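PDB 3I47: enoyl CoA hydratase/isomerase (Crotonase) from Legionella pneumophila subsp. pneumophila, which probably catalyses the reversible hydration of enoyl-CoA thioesters, or an isomerisation of them. Local coordinates for residues Gln31-Met36 with Gly89-Ser94; Val51-Ala56 with Lys195-Ile200; Lys100-Met105 with Asn210-Ala215; Leu117-Asp122 with Val151-Glu156; Phe169-Ala174 with Gln181-Asp186. All coordinates share one frame; numbering follows the deposited sequence. Where two conformers were deposited one is given.

Interaction 1: Gln31-Met36 with Gly89-Ser94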
# COMPACT_ATOMS: atom_id res chain seq x y z
N GLN A 31 -13.17 13.68 -2.78
CA GLN A 31 -13.76 13.57 -1.43
C GLN A 31 -13.35 12.25 -0.77
O GLN A 31 -12.86 12.26 0.37
CB GLN A 31 -15.28 13.71 -1.48
CG GLN A 31 -15.94 13.73 -0.10
CD GLN A 31 -17.44 13.81 -0.21
OE1 GLN A 31 -17.98 14.80 -0.72
NE2 GLN A 31 -18.13 12.78 0.28
N LEU A 32 -13.54 11.13 -1.47
CA LEU A 32 -13.17 9.84 -0.90
C LEU A 32 -11.67 9.81 -0.59
O LEU A 32 -11.25 9.33 0.46
CB LEU A 32 -13.52 8.70 -1.88
CG LEU A 32 -13.18 7.27 -1.45
CD1 LEU A 32 -14.01 6.81 -0.27
CD2 LEU A 32 -13.30 6.30 -2.63
N LEU A 33 -10.86 10.31 -1.53
CA LEU A 33 -9.41 10.30 -1.33
C LEU A 33 -8.95 11.19 -0.18
O LEU A 33 -7.97 10.89 0.50
CB LEU A 33 -8.68 10.63 -2.63
CG LEU A 33 -8.92 9.64 -3.77
CD1 LEU A 33 -8.35 10.21 -5.07
CD2 LEU A 33 -8.38 8.25 -3.47
N THR A 34 -9.67 12.29 0.06
CA THR A 34 -9.38 13.15 1.21
C THR A 34 -9.68 12.42 2.52
O THR A 34 -8.87 12.49 3.45
CB THR A 34 -10.18 14.47 1.12
OG1 THR A 34 -9.69 15.22 0.01
CG2 THR A 34 -10.00 15.31 2.38
N GLU A 35 -10.80 11.70 2.57
CA GLU A 35 -11.11 10.84 3.73
C GLU A 35 -9.98 9.86 3.99
O GLU A 35 -9.56 9.67 5.13
CB GLU A 35 -12.39 10.05 3.55
CG GLU A 35 -13.65 10.89 3.45
CD GLU A 35 -14.90 10.15 3.94
OE1 GLU A 35 -15.91 10.15 3.19
OE2 GLU A 35 -14.86 9.57 5.04
N MET A 36 -9.50 9.23 2.93
CA MET A 36 -8.41 8.27 3.04
C MET A 36 -7.15 8.90 3.61
O MET A 36 -6.51 8.32 4.49
CB MET A 36 -8.15 7.56 1.70
CG MET A 36 -9.36 6.72 1.27
SD MET A 36 -9.10 5.77 -0.26
CE MET A 36 -7.80 4.71 0.25
N GLY A 89 -2.12 12.66 -5.35
CA GLY A 89 -0.65 12.78 -5.21
C GLY A 89 -0.19 12.77 -3.76
O GLY A 89 0.74 12.05 -3.40
N ASN A 90 -0.86 13.55 -2.91
CA ASN A 90 -0.51 13.56 -1.49
C ASN A 90 -0.85 12.26 -0.78
O ASN A 90 -0.09 11.82 0.09
CB ASN A 90 -1.17 14.74 -0.80
CG ASN A 90 -0.40 16.02 -1.01
OD1 ASN A 90 0.81 16.07 -0.78
ND2 ASN A 90 -1.10 17.07 -1.43
N LEU A 91 -1.96 11.64 -1.16
CA LEU A 91 -2.33 10.33 -0.58
C LEU A 91 -1.26 9.28 -0.88
O LEU A 91 -0.79 8.59 0.02
CB LEU A 91 -3.70 9.85 -1.07
CG LEU A 91 -4.11 8.44 -0.62
CD1 LEU A 91 -4.19 8.31 0.93
CD2 LEU A 91 -5.43 8.03 -1.27
N MET A 92 -0.87 9.17 -2.15
CA MET A 92 0.10 8.15 -2.52
C MET A 92 1.45 8.43 -1.86
O MET A 92 2.13 7.49 -1.41
CB MET A 92 0.23 8.06 -4.04
CG MET A 92 -1.09 7.68 -4.71
SD MET A 92 -1.31 5.93 -4.96
CE MET A 92 -0.05 5.66 -6.19
N TYR A 93 1.84 9.70 -1.80
CA TYR A 93 3.10 10.06 -1.15
C TYR A 93 3.06 9.68 0.32
O TYR A 93 3.99 9.04 0.82
CB TYR A 93 3.39 11.55 -1.33
CG TYR A 93 4.73 11.95 -0.79
CD1 TYR A 93 5.91 11.49 -1.38
CD2 TYR A 93 4.82 12.79 0.32
CE1 TYR A 93 7.16 11.87 -0.88
CE2 TYR A 93 6.07 13.17 0.83
CZ TYR A 93 7.22 12.71 0.21
OH TYR A 93 8.46 13.08 0.72
N SER A 94 1.96 10.03 0.98
CA SER A 94 1.80 9.71 2.39
C SER A 94 1.86 8.20 2.66
O SER A 94 2.49 7.77 3.65
CB SER A 94 0.51 10.33 2.92
OG SER A 94 0.68 11.74 2.98

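Interaction 2: Val51-Ala56 with Lys195-Ile200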
# COMPACT_ATOMS: atom_id res chain seq x y z
N VAL A 51 0.61 -1.91 11.96
CA VAL A 51 0.49 -2.27 10.53
C VAL A 51 -0.78 -1.62 10.00
O VAL A 51 -1.78 -1.59 10.70
CB VAL A 51 0.43 -3.81 10.33
CG1 VAL A 51 0.20 -4.21 8.85
CG2 VAL A 51 1.72 -4.48 10.88
N ILE A 52 -0.71 -1.11 8.77
CA ILE A 52 -1.87 -0.47 8.14
C ILE A 52 -2.33 -1.27 6.93
O ILE A 52 -1.52 -1.62 6.07
CB ILE A 52 -1.50 0.96 7.71
CG1 ILE A 52 -1.13 1.79 8.96
CG2 ILE A 52 -2.67 1.64 6.97
CD1 ILE A 52 -0.49 3.13 8.64
N VAL A 53 -3.63 -1.54 6.88
CA VAL A 53 -4.25 -2.26 5.75
C VAL A 53 -5.26 -1.36 5.04
O VAL A 53 -6.13 -0.78 5.68
CB VAL A 53 -4.95 -3.57 6.22
CG1 VAL A 53 -5.71 -4.23 5.09
CG2 VAL A 53 -3.94 -4.54 6.79
N LEU A 54 -5.12 -1.25 3.72
CA LEU A 54 -6.14 -0.62 2.88
C LEU A 54 -6.91 -1.72 2.17
O LEU A 54 -6.33 -2.53 1.44
CB LEU A 54 -5.50 0.29 1.82
CG LEU A 54 -4.43 1.31 2.24
CD1 LEU A 54 -3.95 2.12 1.02
CD2 LEU A 54 -4.92 2.23 3.37
N LYS A 55 -8.23 -1.76 2.39
CA LYS A 55 -9.07 -2.79 1.78
C LYS A 55 -10.38 -2.18 1.36
O LYS A 55 -10.56 -0.97 1.44
CB LYS A 55 -9.27 -3.98 2.73
CG LYS A 55 -9.99 -3.69 4.06
CD LYS A 55 -10.05 -4.96 4.91
CE LYS A 55 -10.76 -4.74 6.23
NZ LYS A 55 -12.24 -4.59 6.02
N ALA A 56 -11.29 -3.03 0.89
CA ALA A 56 -12.53 -2.54 0.29
C ALA A 56 -13.66 -3.53 0.51
O ALA A 56 -13.44 -4.74 0.55
CB ALA A 56 -12.34 -2.28 -1.21
N LYS A 195 -4.61 -12.29 9.12
CA LYS A 195 -3.61 -13.14 9.75
C LYS A 195 -2.20 -12.72 9.38
O LYS A 195 -1.30 -12.72 10.23
CB LYS A 195 -3.84 -14.60 9.39
CG LYS A 195 -5.01 -15.20 10.13
CD LYS A 195 -4.87 -16.69 10.24
CE LYS A 195 -6.06 -17.27 10.96
NZ LYS A 195 -6.08 -18.74 10.82
N TYR A 196 -2.01 -12.36 8.12
CA TYR A 196 -0.70 -11.98 7.62
C TYR A 196 -0.27 -10.65 8.25
O TYR A 196 0.88 -10.50 8.67
CB TYR A 196 -0.75 -11.90 6.09
CG TYR A 196 0.56 -11.61 5.41
CD1 TYR A 196 1.50 -12.61 5.21
CD2 TYR A 196 0.85 -10.33 4.95
CE1 TYR A 196 2.71 -12.35 4.57
CE2 TYR A 196 2.06 -10.05 4.31
CZ TYR A 196 2.98 -11.07 4.12
OH TYR A 196 4.17 -10.81 3.48
N ALA A 197 -1.21 -9.71 8.34
CA ALA A 197 -0.94 -8.41 8.96
C ALA A 197 -0.64 -8.60 10.45
O ALA A 197 0.29 -8.00 10.96
CB ALA A 197 -2.11 -7.44 8.76
N SER A 198 -1.41 -9.47 11.11
CA SER A 198 -1.19 -9.75 12.53
C SER A 198 0.20 -10.32 12.76
O SER A 198 0.90 -9.93 13.71
CB SER A 198 -2.26 -10.67 13.10
OG SER A 198 -3.51 -10.01 13.17
N GLN A 199 0.64 -11.22 11.88
CA GLN A 199 1.99 -11.80 11.98
C GLN A 199 3.09 -10.75 11.92
O GLN A 199 4.04 -10.78 12.72
CB GLN A 199 2.19 -12.89 10.94
CG GLN A 199 1.45 -14.17 11.30
CD GLN A 199 1.16 -15.06 10.10
OE1 GLN A 199 1.54 -14.75 8.96
NE2 GLN A 199 0.47 -16.17 10.35
N ILE A 200 2.99 -9.81 10.99
CA ILE A 200 3.93 -8.70 10.94
C ILE A 200 3.84 -7.83 12.21
O ILE A 200 4.88 -7.41 12.74
CB ILE A 200 3.71 -7.85 9.65
CG1 ILE A 200 3.98 -8.72 8.41
CG2 ILE A 200 4.63 -6.64 9.64
CD1 ILE A 200 3.56 -8.07 7.09

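Interaction 3: Lys100-Met105 with Asn210-Ala215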
# COMPACT_ATOMS: atom_id res chain seq x y z
N LYS A 100 5.53 2.72 9.11
CA LYS A 100 4.88 1.44 9.42
C LYS A 100 4.59 0.64 8.14
O LYS A 100 4.35 1.22 7.07
CB LYS A 100 3.57 1.68 10.17
CG LYS A 100 3.74 2.54 11.41
CD LYS A 100 2.43 2.84 12.09
CE LYS A 100 2.71 3.68 13.31
NZ LYS A 100 1.50 3.99 14.12
N PRO A 101 4.59 -0.71 8.24
CA PRO A 101 4.23 -1.55 7.09
C PRO A 101 2.84 -1.23 6.57
O PRO A 101 1.90 -1.04 7.37
CB PRO A 101 4.24 -2.97 7.65
CG PRO A 101 5.13 -2.89 8.86
CD PRO A 101 5.01 -1.51 9.42
N THR A 102 2.71 -1.17 5.25
CA THR A 102 1.41 -0.92 4.60
C THR A 102 1.05 -2.07 3.67
O THR A 102 1.91 -2.59 2.94
CB THR A 102 1.43 0.38 3.81
OG1 THR A 102 2.53 0.37 2.89
CG2 THR A 102 1.56 1.58 4.74
N ILE A 103 -0.22 -2.46 3.69
CA ILE A 103 -0.70 -3.61 2.92
C ILE A 103 -1.97 -3.20 2.19
O ILE A 103 -2.88 -2.65 2.82
CB ILE A 103 -1.04 -4.81 3.84
CG1 ILE A 103 0.23 -5.32 4.52
CG2 ILE A 103 -1.71 -5.94 3.04
CD1 ILE A 103 -0.05 -6.26 5.67
N ALA A 104 -2.01 -3.47 0.89
CA ALA A 104 -3.27 -3.32 0.11
C ALA A 104 -3.90 -4.68 -0.13
O ALA A 104 -3.21 -5.62 -0.52
CB ALA A 104 -2.98 -2.64 -1.23
N MET A 105 -5.21 -4.78 0.09
CA MET A 105 -5.94 -6.05 -0.05
C MET A 105 -6.93 -5.82 -1.19
O MET A 105 -7.85 -5.00 -1.05
CB MET A 105 -6.67 -6.40 1.27
CG MET A 105 -7.56 -7.63 1.21
SD MET A 105 -8.52 -7.97 2.74
CE MET A 105 -10.17 -8.01 2.06
N ASN A 210 12.87 -0.58 11.30
CA ASN A 210 14.25 -0.42 10.90
C ASN A 210 14.57 -1.21 9.63
O ASN A 210 15.35 -0.76 8.81
CB ASN A 210 15.20 -0.93 12.00
CG ASN A 210 15.19 -0.07 13.26
OD1 ASN A 210 15.78 -0.47 14.26
ND2 ASN A 210 14.53 1.09 13.22
N SER A 211 13.96 -2.39 9.49
CA SER A 211 14.18 -3.24 8.31
C SER A 211 13.60 -2.62 7.05
O SER A 211 14.18 -2.71 5.98
CB SER A 211 13.60 -4.63 8.52
OG SER A 211 14.35 -5.30 9.52
N LYS A 212 12.46 -1.96 7.20
CA LYS A 212 11.88 -1.20 6.09
C LYS A 212 12.82 -0.09 5.68
O LYS A 212 13.13 0.05 4.49
CB LYS A 212 10.52 -0.61 6.49
CG LYS A 212 9.87 0.21 5.39
CD LYS A 212 8.41 0.47 5.71
CE LYS A 212 7.76 1.34 4.66
NZ LYS A 212 6.28 1.38 4.89
N GLN A 213 13.32 0.67 6.66
CA GLN A 213 14.24 1.78 6.40
C GLN A 213 15.54 1.28 5.73
O GLN A 213 16.05 1.90 4.80
CB GLN A 213 14.54 2.52 7.70
CG GLN A 213 15.23 3.87 7.55
CD GLN A 213 15.62 4.51 8.89
OE1 GLN A 213 15.07 4.17 9.94
NE2 GLN A 213 16.56 5.45 8.85
N LEU A 214 16.03 0.14 6.22
CA LEU A 214 17.25 -0.50 5.71
C LEU A 214 17.13 -0.88 4.24
O LEU A 214 18.02 -0.57 3.44
CB LEU A 214 17.54 -1.74 6.56
CG LEU A 214 18.64 -2.72 6.12
CD1 LEU A 214 19.97 -2.12 6.47
CD2 LEU A 214 18.45 -4.06 6.81
N ALA A 215 16.04 -1.56 3.88
CA ALA A 215 15.83 -1.97 2.49
C ALA A 215 15.79 -0.75 1.58
O ALA A 215 16.40 -0.74 0.51
CB ALA A 215 14.56 -2.79 2.34
O HOH W 1 4.53 2.35 2.83

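Interaction 4: Leu117-Asp122 with Val151-Glu156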
# COMPACT_ATOMS: atom_id res chain seq x y z
N LEU A 117 -2.78 2.49 -5.76
CA LEU A 117 -2.71 2.28 -4.31
C LEU A 117 -1.98 0.98 -3.95
O LEU A 117 -1.19 0.96 -3.01
CB LEU A 117 -4.09 2.28 -3.66
CG LEU A 117 -4.92 3.55 -3.70
CD1 LEU A 117 -6.15 3.34 -2.83
CD2 LEU A 117 -4.14 4.78 -3.23
N ALA A 118 -2.25 -0.08 -4.72
CA ALA A 118 -1.57 -1.36 -4.52
C ALA A 118 -0.05 -1.20 -4.67
O ALA A 118 0.71 -1.76 -3.90
CB ALA A 118 -2.10 -2.42 -5.50
N ALA A 119 0.38 -0.41 -5.65
CA ALA A 119 1.81 -0.17 -5.86
C ALA A 119 2.45 0.71 -4.78
O ALA A 119 3.63 0.56 -4.47
CB ALA A 119 2.03 0.43 -7.26
N ALA A 120 1.69 1.65 -4.21
CA ALA A 120 2.24 2.56 -3.21
C ALA A 120 2.46 1.87 -1.88
O ALA A 120 3.36 2.25 -1.11
CB ALA A 120 1.29 3.75 -3.02
N CYS A 121 1.63 0.87 -1.59
CA CYS A 121 1.77 0.08 -0.37
C CYS A 121 3.01 -0.81 -0.46
O CYS A 121 3.47 -1.14 -1.55
CB CYS A 121 0.53 -0.79 -0.14
SG CYS A 121 -0.92 0.17 0.38
N ASP A 122 3.54 -1.21 0.70
CA ASP A 122 4.70 -2.11 0.70
C ASP A 122 4.34 -3.46 0.09
O ASP A 122 5.15 -4.07 -0.62
CB ASP A 122 5.21 -2.39 2.12
CG ASP A 122 5.72 -1.17 2.83
OD1 ASP A 122 6.41 -0.32 2.21
OD2 ASP A 122 5.44 -1.08 4.04
N VAL A 151 6.07 2.15 -11.51
CA VAL A 151 7.38 1.84 -12.13
C VAL A 151 8.31 1.23 -11.08
O VAL A 151 9.02 0.27 -11.39
CB VAL A 151 8.00 3.08 -12.79
CG1 VAL A 151 9.46 2.82 -13.22
CG2 VAL A 151 7.16 3.49 -14.01
N ARG A 152 8.28 1.74 -9.84
CA ARG A 152 9.09 1.14 -8.76
C ARG A 152 8.70 -0.32 -8.50
O ARG A 152 9.57 -1.18 -8.32
CB ARG A 152 9.00 1.96 -7.48
CG ARG A 152 9.91 1.42 -6.37
CD ARG A 152 9.99 2.39 -5.21
NE ARG A 152 8.72 2.50 -4.49
CZ ARG A 152 8.51 3.33 -3.47
NH1 ARG A 152 9.48 4.14 -3.05
NH2 ARG A 152 7.32 3.35 -2.87
N ALA A 153 7.39 -0.59 -8.47
CA ALA A 153 6.88 -1.91 -8.12
C ALA A 153 7.14 -2.99 -9.17
O ALA A 153 7.57 -4.10 -8.82
CB ALA A 153 5.38 -1.83 -7.79
N ILE A 154 6.90 -2.65 -10.44
CA ILE A 154 6.92 -3.66 -11.51
C ILE A 154 8.02 -3.43 -12.55
O ILE A 154 8.23 -4.25 -13.43
CB ILE A 154 5.53 -3.80 -12.22
CG1 ILE A 154 5.20 -2.55 -13.06
CG2 ILE A 154 4.42 -4.07 -11.18
CD1 ILE A 154 3.95 -2.71 -13.95
N GLY A 155 8.73 -2.31 -12.41
CA GLY A 155 9.80 -1.97 -13.34
C GLY A 155 9.32 -1.19 -14.55
O GLY A 155 8.16 -1.29 -14.96
N GLU A 156 10.24 -0.41 -15.12
CA GLU A 156 9.97 0.43 -16.29
C GLU A 156 9.40 -0.34 -17.49
O GLU A 156 8.46 0.14 -18.13
CB GLU A 156 11.25 1.18 -16.67
CG GLU A 156 11.12 2.16 -17.83
CD GLU A 156 12.47 2.67 -18.34
OE1 GLU A 156 13.46 2.62 -17.59
OE2 GLU A 156 12.52 3.12 -19.51
O HOH W 2 6.21 1.15 -5.42
O HOH W 3 5.80 0.68 -2.31

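Interaction 5: Phe169-Ala174 with Gln181-Asp186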
# COMPACT_ATOMS: atom_id res chain seq x y z
N PHE A 169 -5.07 -6.77 -16.83
CA PHE A 169 -4.25 -7.92 -16.46
C PHE A 169 -4.75 -8.56 -15.19
O PHE A 169 -5.19 -7.87 -14.26
CB PHE A 169 -2.74 -7.60 -16.43
CG PHE A 169 -2.34 -6.47 -15.50
CD1 PHE A 169 -1.68 -6.75 -14.30
CD2 PHE A 169 -2.53 -5.13 -15.86
CE1 PHE A 169 -1.25 -5.72 -13.45
CE2 PHE A 169 -2.11 -4.08 -15.03
CZ PHE A 169 -1.46 -4.37 -13.81
N ASP A 170 -4.72 -9.89 -15.16
CA ASP A 170 -5.29 -10.63 -14.03
C ASP A 170 -4.37 -10.72 -12.81
O ASP A 170 -3.25 -10.20 -12.82
CB ASP A 170 -5.84 -12.00 -14.47
CG ASP A 170 -4.76 -12.97 -14.94
OD1 ASP A 170 -3.57 -12.77 -14.66
OD2 ASP A 170 -5.13 -13.98 -15.61
N ALA A 171 -4.88 -11.33 -11.75
CA ALA A 171 -4.15 -11.39 -10.48
C ALA A 171 -2.87 -12.20 -10.64
O ALA A 171 -1.84 -11.82 -10.07
CB ALA A 171 -5.03 -11.99 -9.39
N THR A 172 -2.91 -13.29 -11.41
CA THR A 172 -1.69 -14.08 -11.69
C THR A 172 -0.61 -13.24 -12.39
O THR A 172 0.59 -13.32 -12.04
CB THR A 172 -2.00 -15.35 -12.50
OG1 THR A 172 -2.91 -16.17 -11.75
CG2 THR A 172 -0.71 -16.16 -12.79
N ARG A 173 -1.02 -12.43 -13.35
CA ARG A 173 -0.11 -11.53 -14.03
C ARG A 173 0.43 -10.45 -13.08
O ARG A 173 1.63 -10.15 -13.09
CB ARG A 173 -0.77 -10.89 -15.25
CG ARG A 173 0.21 -10.16 -16.13
CD ARG A 173 1.39 -11.10 -16.45
NE ARG A 173 2.25 -10.60 -17.50
CZ ARG A 173 3.58 -10.74 -17.50
NH1 ARG A 173 4.20 -11.30 -16.47
NH2 ARG A 173 4.28 -10.28 -18.53
N ALA A 174 -0.45 -9.87 -12.25
CA ALA A 174 0.00 -8.89 -11.27
C ALA A 174 1.02 -9.50 -10.30
O ALA A 174 1.99 -8.84 -9.92
CB ALA A 174 -1.18 -8.29 -10.51
N GLN A 181 2.18 -9.53 -4.15
CA GLN A 181 3.11 -10.55 -3.66
C GLN A 181 2.44 -11.82 -3.14
O GLN A 181 3.14 -12.79 -2.81
CB GLN A 181 4.00 -9.97 -2.55
CG GLN A 181 4.95 -8.88 -3.00
CD GLN A 181 4.51 -7.49 -2.58
OE1 GLN A 181 3.34 -7.14 -2.68
NE2 GLN A 181 5.46 -6.68 -2.11
N HIS A 182 1.11 -11.80 -3.06
CA HIS A 182 0.31 -12.94 -2.64
C HIS A 182 -0.97 -12.97 -3.44
O HIS A 182 -1.59 -11.92 -3.65
CB HIS A 182 -0.06 -12.83 -1.15
CG HIS A 182 1.13 -12.71 -0.25
ND1 HIS A 182 1.81 -13.81 0.23
CD2 HIS A 182 1.77 -11.62 0.23
CE1 HIS A 182 2.82 -13.40 0.98
NE2 HIS A 182 2.83 -12.08 0.99
N CYS A 183 -1.36 -14.16 -3.87
CA CYS A 183 -2.57 -14.34 -4.65
C CYS A 183 -3.29 -15.51 -3.98
O CYS A 183 -2.75 -16.64 -3.93
CB CYS A 183 -2.20 -14.61 -6.11
SG CYS A 183 -3.60 -14.75 -7.24
N VAL A 184 -4.46 -15.24 -3.43
CA VAL A 184 -5.12 -16.17 -2.50
C VAL A 184 -6.60 -16.38 -2.87
O VAL A 184 -7.17 -15.57 -3.62
CB VAL A 184 -4.98 -15.67 -1.03
CG1 VAL A 184 -3.49 -15.55 -0.64
CG2 VAL A 184 -5.67 -14.33 -0.86
N PRO A 185 -7.23 -17.47 -2.38
CA PRO A 185 -8.61 -17.74 -2.76
C PRO A 185 -9.57 -16.61 -2.42
O PRO A 185 -9.44 -15.99 -1.36
CB PRO A 185 -8.95 -19.00 -1.94
CG PRO A 185 -7.63 -19.67 -1.77
CD PRO A 185 -6.69 -18.53 -1.52
N ASP A 186 -10.52 -16.35 -3.33
CA ASP A 186 -11.49 -15.26 -3.18
C ASP A 186 -12.19 -15.21 -1.81
O ASP A 186 -12.28 -14.15 -1.17
CB ASP A 186 -12.58 -15.37 -4.27
CG ASP A 186 -12.06 -15.08 -5.68
OD1 ASP A 186 -10.88 -14.74 -5.87
OD2 ASP A 186 -12.88 -15.18 -6.62

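Interaction 1: Gln31-Met36 with Gly89-Ser94
Neither rings nor planar polar groups take part where Leu-33 and Met-36 meet Leu-91; the contact is almost wholly aliphatic, with no faces or edges to match. Leu-91 supplies more than half of the buried surface, and its two methyls divide the work. CD2 is the one that reaches Leu-33, lying 3.7 Å from Leu-33 CD2, and the two leucine side chains cross at about a right angle. Both methyls of Leu-91 lie against Met-36, each 4.1 Å from Met-36 CB, and Leu-91 CD1 also comes within 4.0 Å of the Met-36 carbonyl carbon. Leu-91 can reach both because its CG is anti to the backbone N (chi1 175°), which carries the fork out toward the facing helix.

Helix 30-45 and helix 78-97 thus pack side by side in the crotonase-like fold. Leu-91 enters as a knob into a hole formed by Leu-33, Met-36, Arg-37 and Leu-40, the i, i+3, i+4, i+7 pattern of knobs-into-holes packing. Leucine suits the knob: its two methyls spread over several partners and leave no polar atom to satisfy. The CA atoms of Leu-33 and Leu-91 are 7.1 Å apart, close enough for one methyl of each leucine to meet.

Leu-33 also packs on Val-87 and Leu-88, one turn earlier on helix 78-97, and on Phe-28 of a loop. Met-36 touches Leu-91 through CB, while its thioether end, bent at chi3 (63°), goes on to Leu-117 of helix 113-120. Leu-91 touches Leu-117 too, which brings a third helix against the pair.

Interaction 2: Val51-Ala56 with Lys195-Ile200
Val-51 and Val-53 press against Ala-197 and Ile-200 where a strand of the six-stranded mixed sheet of the crotonase-like fold is covered by helix 189-201. The strand and helix segments run nearly antiparallel, at 160°, and their axes approach to 8.8 Å, a spacing that a small helix residue such as Ala-197 makes possible.

The side chains that meet are all apolar. Ala-197 CB lies between the two valines, 4.0 Å from Val-51 CG1 and likewise 4.0 Å from Val-53 CG2. Its single methyl meets one branch of each, and Val-14 and Ile-103 of the adjacent strands also border it. Beta-branched valines suit the strand because they are short, stiff and broad. Alternation puts Val-51 and Val-53 on the face under helix 189-201, while Ile-52 turns to the other face and packs on Leu-40, Ala-43 and Ile-44 of helix 30-45. The sheet is therefore covered by helices on both sides.

Backbone hydrogen bonding belongs to the sheet itself: Val-51 pairs with Lys-13 and Gly-15 in one direction, and Ile-52 with Pro-101 and Ile-103 in the other. Polar side chains lie at the margins, where Ser-198 OG bonds back to Leu-194 O within its helix and Lys-55 NZ reaches Thr-18 OG1.

The two methyls of Val-51 are split by its first torsion. CG1 is anti to the backbone N (chi1 176°) and goes to Ala-197. CG2, beside that N, meets Ile-200, the two side chains crossing at about a right angle, with Val-51 CG2 lying 3.8 Å from Ile-200 CG2 and also 3.8 Å from Ala-197 O.

Interaction 3: Lys100-Met105 with Asn210-Ala215
Lys-100 and Pro-101 form the loop leading into strand 102-106, and Lys-212 approaches them from a helix, the CA atoms of Pro-101 and Lys-212 standing 7.7 Å apart. Lys-212 is extended all the way, CG anti to its backbone N (chi1 179°), and this length brings its ammonium to the Lys-100 carbonyl. Lys-212 NZ donates to Lys-100 O over 2.9 Å. The C=O...N angle is 123°, and the nitrogen stands above the carbonyl plane, 54° out of it. Ser-98 OG also bonds to that oxygen, giving it two partners.

The same ammonium has other acceptors. A water accepts from Lys-212 NZ at 2.9 Å and is hydrogen-bonded to Thr-102 OG1 at 2.8 Å, so that the threonine is joined to the lysine indirectly. Ser-98 O takes another bond, and the carboxylate of Asp-122 makes a salt bridge through OD2. Four acceptors face three protons, so at least one proton is probably shared. A lysine suits the place because a long chain ending in three N-H groups can span the gap and serve several acceptors; the carboxylate would offset its charge. Thr-102 OG1 also accepts from the Asp-122 backbone N, which holds the hydroxyl beside the water.

Lys-100 sends its own side chain the other way, to Ala-43 O near the end of helix 30-45 and to Val-49 O in the loop after it. Strand 102-106 lies between strands 51-56 and 123-127 in the sheet, while helix 205-218, which carries Lys-212, packs on helix 225-240 through Asn-210 and Leu-214.

Interaction 4: Leu117-Asp122 with Val151-Glu156
Arg-152 has CG anti to its backbone N (chi1 -176°) and a bend about the CG-CD bond (chi3 68°), and these turn its guanidinium back toward the carbonyls of Ala-120 and its neighbours at the end of helix 113-120. Alongside, Ala-119 and Ala-153 touch methyl to methyl, CB to CB 4.1 Å. Small residues let these two helices of the crotonase-like fold, 113-120 and 147-154, come this near: the CA atoms of Ala-119 and Ala-153 are 5.8 Å apart.

The polar part runs through water. One water lies in the guanidinium plane at its edge, accepting from Arg-152 NE at 3.0 Å and probably donating to Ala-119 O at 2.8 Å. A second links Arg-152 NH2, by a weak bond, to Cys-121 O.

Gly-155 leaves helical angles with positive phi (89°), where a CB would jam against the preceding carbonyl O; it also occupies the N-cap position before helix 156-165.

Carbonyls at the C-terminal end of helix 113-120 carry partial negative charge, so the arginine beside them probably adds a mild, water-screened attraction to the alanine packing, without direct ion pairing to Asp-122, whose OD1 is 6.3 Å from Arg-152 NH2.

Interaction 5: Phe169-Ala174 with Gln181-Asp186
Cys-183 reaches toward Ala-171 from the outermost strand, within this chain, of the six-stranded sheet. Starting at its CB, the first carbon of Cys-183 is still 5.1 Å from Ala-171 CB, so the bridging is left to the next atom. SG stands anti to the backbone N (chi1 -176°), and this sends the sulfur forward: Cys-183 SG lies 3.8 Å from Ala-171 CB, an apolar contact of a thiol with a methyl. The same sulfur, Cys-183 SG, is 4.5 Å from Thr-172 N, at the limit of contact. A cysteine serves here because its large, weakly polar sulfur spans a gap between backbones whose CA atoms, of Ala-171 and Cys-183, are 6.7 Å apart, and alanine leaves room for it.

Within the crotonase-like fold the contact joins the start of helix 171-176, which follows an edge strand of the three-stranded sheet, 168-170, to the edge strand of the larger sheet, 182-184. The start of that helix is secured by Asp-170 at the N-cap. Asp-170 OD1 accepts from Arg-173 N at 2.9 Å with an N-H...O angle of 160°, the nitrogen lying nearly on the line of the C-O bond. Aspartate, with its short carboxylate, is well placed to satisfy an N-H of the first turn.

Other side chains of 181-186 have their own partners. His-182 meets Tyr-196 edge-to-face and also lies against Phe-192. Asp-186 binds Thr-128 through OD1 and Ser-129 through OD2, and Thr-128 touches Cys-183 too.

Overall arrangement
Interactions 2 and 3 share the large sheet, where strands 51-56 and 102-106 are neighbours and Ile-103 N lies 2.8 Å from Ile-52 O; their centres are about 11 Å apart. Asp-122 ties interaction 3 to interaction 4, and Asp-122 O, 3.0 Å from Gln-181 NE2, leads on to interaction 5. Interaction 1 joins the cluster at helix 113-120, with Met-36 CE 3.8 Å from Leu-117 CD1, but stands about 25 Å from interaction 5, centre to centre. In crotonases the N-terminal end of a helix that probably corresponds to 113-120 contributes to the oxyanion hole; interaction 4 lies at the C-terminal end of 113-120.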